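Local coordinates for glutaredoxin (Methanosarcina acetivorans, PDB 5CAX), which probably works as a glutaredoxin-like protein disulfide reductase that draws its electrons from coenzyme M, at residues K10-S15 against D46-F51. Numbering follows the deposited sequence.
With CD (cadmium ion), chain F.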
loop_
_atom_site.group_PDB
_atom_site.type_symbol
_atom_site.label_atom_id
_atom_site.label_comp_id
_atom_site.label_asym_id
_atom_site.label_seq_id
_atom_site.Cartn_x
_atom_site.Cartn_y
_atom_site.Cartn_z
ATOM N N LYS A 10 8.460 3.300 3.917
ATOM C CA LYS A 10 8.035 4.238 4.974
ATOM C C LYS A 10 7.931 3.585 6.324
ATOM O O LYS A 10 8.917 3.520 7.024
ATOM C CB LYS A 10 6.694 4.949 4.705
ATOM C CG LYS A 10 6.376 6.061 5.784
ATOM C CD LYS A 10 5.056 6.819 5.583
ATOM C CE LYS A 10 4.520 7.425 6.887
ATOM N NZ LYS A 10 5.327 8.545 7.452
ATOM N N GLY A 11 6.733 3.133 6.695
ATOM C CA GLY A 11 6.480 2.705 8.051
ATOM C C GLY A 11 6.081 1.270 8.246
ATOM O O GLY A 11 5.031 0.972 8.818
ATOM N N LYS A 12 6.983 0.398 7.833
ATOM C CA LYS A 12 6.850 -1.056 7.890
ATOM C C LYS A 12 6.153 -1.712 9.104
ATOM O O LYS A 12 6.801 -2.349 9.936
ATOM C CB LYS A 12 8.247 -1.648 7.794
ATOM C CG LYS A 12 8.216 -3.080 7.452
ATOM C CD LYS A 12 9.404 -3.797 7.970
ATOM C CE LYS A 12 9.469 -5.052 7.219
ATOM N NZ LYS A 12 8.903 -4.782 5.848
ATOM N N HIS A 13 4.822 -1.597 9.186
ATOM C CA HIS A 13 4.055 -2.300 10.237
ATOM C C HIS A 13 4.159 -3.802 10.071
ATOM O O HIS A 13 3.170 -4.469 9.784
ATOM C CB HIS A 13 2.576 -1.914 10.221
ATOM C CG HIS A 13 2.119 -1.162 11.441
ATOM N ND1 HIS A 13 0.842 -1.280 11.948
ATOM C CD2 HIS A 13 2.763 -0.288 12.246
ATOM C CE1 HIS A 13 0.722 -0.516 13.019
ATOM N NE2 HIS A 13 1.874 0.092 13.224
ATOM N N VAL A 14 5.363 -4.338 10.224
ATOM C CA VAL A 14 5.613 -5.706 9.802
ATOM C C VAL A 14 6.576 -6.485 10.715
ATOM O O VAL A 14 7.755 -6.135 10.783
ATOM C CB VAL A 14 6.045 -5.676 8.360
ATOM C CG1 VAL A 14 6.699 -6.880 7.967
ATOM C CG2 VAL A 14 4.857 -5.543 7.584
ATOM N N SER A 15 6.132 -7.560 11.401
ATOM C CA SER A 15 5.153 -8.627 11.037
ATOM C C SER A 15 5.848 -9.440 9.942
ATOM O O SER A 15 6.967 -9.119 9.567
ATOM C CB SER A 15 3.752 -8.130 10.614
ATOM O OG SER A 15 2.774 -9.177 10.606
ATOM N N ASP A 46 4.061 -9.808 5.696
ATOM C CA ASP A 46 5.195 -8.912 5.598
ATOM C C ASP A 46 4.908 -7.856 4.525
ATOM O O ASP A 46 4.647 -8.211 3.370
ATOM C CB ASP A 46 6.446 -9.728 5.260
ATOM C CG ASP A 46 7.727 -9.056 5.685
ATOM O OD1 ASP A 46 8.060 -9.204 6.874
ATOM O OD2 ASP A 46 8.397 -8.409 4.844
ATOM N N PHE A 47 4.934 -6.577 4.908
ATOM C CA PHE A 47 4.657 -5.451 3.994
ATOM C C PHE A 47 5.157 -4.049 4.441
ATOM O O PHE A 47 5.644 -3.839 5.533
ATOM C CB PHE A 47 3.149 -5.386 3.703
ATOM C CG PHE A 47 2.311 -4.810 4.828
ATOM C CD1 PHE A 47 1.808 -3.515 4.745
ATOM C CD2 PHE A 47 1.989 -5.573 5.939
ATOM C CE1 PHE A 47 1.025 -2.993 5.759
ATOM C CE2 PHE A 47 1.205 -5.051 6.957
ATOM C CZ PHE A 47 0.720 -3.759 6.868
ATOM N N GLU A 48 5.011 -3.072 3.567
ATOM C CA GLU A 48 5.427 -1.715 3.881
ATOM C C GLU A 48 4.218 -0.844 3.686
ATOM O O GLU A 48 3.388 -1.144 2.828
ATOM C CB GLU A 48 6.555 -1.230 2.959
ATOM C CG GLU A 48 7.973 -1.456 3.493
ATOM C CD GLU A 48 8.465 -0.391 4.460
ATOM O OE1 GLU A 48 7.688 0.487 4.866
ATOM O OE2 GLU A 48 9.672 -0.393 4.770
ATOM N N TYR A 49 4.059 0.201 4.489
ATOM C CA TYR A 49 3.080 1.199 4.101
ATOM C C TYR A 49 3.605 2.610 4.234
ATOM O O TYR A 49 4.422 2.903 5.098
ATOM C CB TYR A 49 1.771 1.041 4.854
ATOM C CG TYR A 49 1.757 1.326 6.327
ATOM C CD1 TYR A 49 1.390 2.587 6.825
ATOM C CD2 TYR A 49 2.043 0.329 7.228
ATOM C CE1 TYR A 49 1.338 2.829 8.198
ATOM C CE2 TYR A 49 1.994 0.570 8.565
ATOM C CZ TYR A 49 1.639 1.796 9.057
ATOM O OH TYR A 49 1.616 1.925 10.423
ATOM N N VAL A 50 3.120 3.453 3.322
ATOM C CA VAL A 50 3.494 4.840 3.160
ATOM C C VAL A 50 2.237 5.725 3.245
ATOM O O VAL A 50 1.332 5.627 2.411
ATOM C CB VAL A 50 4.209 5.073 1.773
ATOM C CG1 VAL A 50 4.559 6.540 1.545
ATOM C CG2 VAL A 50 5.457 4.197 1.612
ATOM N N PHE A 51 2.185 6.593 4.257
ATOM C CA PHE A 51 1.166 7.633 4.333
ATOM C C PHE A 51 1.630 8.913 3.634
ATOM O O PHE A 51 2.304 9.762 4.223
ATOM C CB PHE A 51 0.786 7.922 5.788
ATOM C CG PHE A 51 -0.196 6.940 6.359
ATOM C CD1 PHE A 51 -1.264 6.485 5.583
ATOM C CD2 PHE A 51 -0.046 6.451 7.649
ATOM C CE1 PHE A 51 -2.176 5.573 6.094
ATOM C CE2 PHE A 51 -0.942 5.542 8.172
ATOM C CZ PHE A 51 -2.015 5.098 7.393
HETATM CD CD CD F . 10.223 -7.789 7.004
HETATM O O HOH W 1 11.613 -8.709 4.985
#
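Gly11 meets Tyr49 backbone to backbone where the irregular segment 10-15 runs roughly antiparallel to 46-51, their end-to-end directions 147° apart. Strand 48-51 is an edge strand of the mixed four-stranded sheet of this thioredoxin-like fold; its inner side pairs with strand 22-26, so the N-terminal segment covers the outer edge without forming a regular strand. Gly11 N donates to Tyr49 O at 2.8 Å, nearly straight at 168°. An inverse gamma turn centred on His13 bends the chain beyond it. The bend of the Glu48 chain at chi2 brings its CD back to segment 10-15, and Lys10 N donates to Glu48 OE1 at 3.1 Å from above the carboxylate plane. Lys12 lays its CB against the same carboxylate, crossing Glu48 at about a right angle. An alanine in place of Glu48 would probably leave Lys10 N without this acceptor and open a gap beside Lys12 CB, where CD and OE2 had packed. The Lys10 side chain packs on Val50, with CB 3.4 Å from Val50 CG2, and crosses Phe51 at about a right angle, CE near Phe51 CB. On the helix side of the strand, Tyr49 points its ring edge at the face of His13 in an offset edge-to-face pair, centroids 5.2 Å apart and planes at 86°. Tyr49 OH lies over that imidazole face and also takes part in a weak hydrogen bond with Lys37 of helix 31-43, while Gly11 O sits over one face of the phenol ring. At the far end, Lys12 NZ makes a long salt bridge of 3.8 Å to Asp46 OD2. Asp46 also binds a cadmium ion, through OD1 at 2.6 Å, and a water on that metal donates to its OD2.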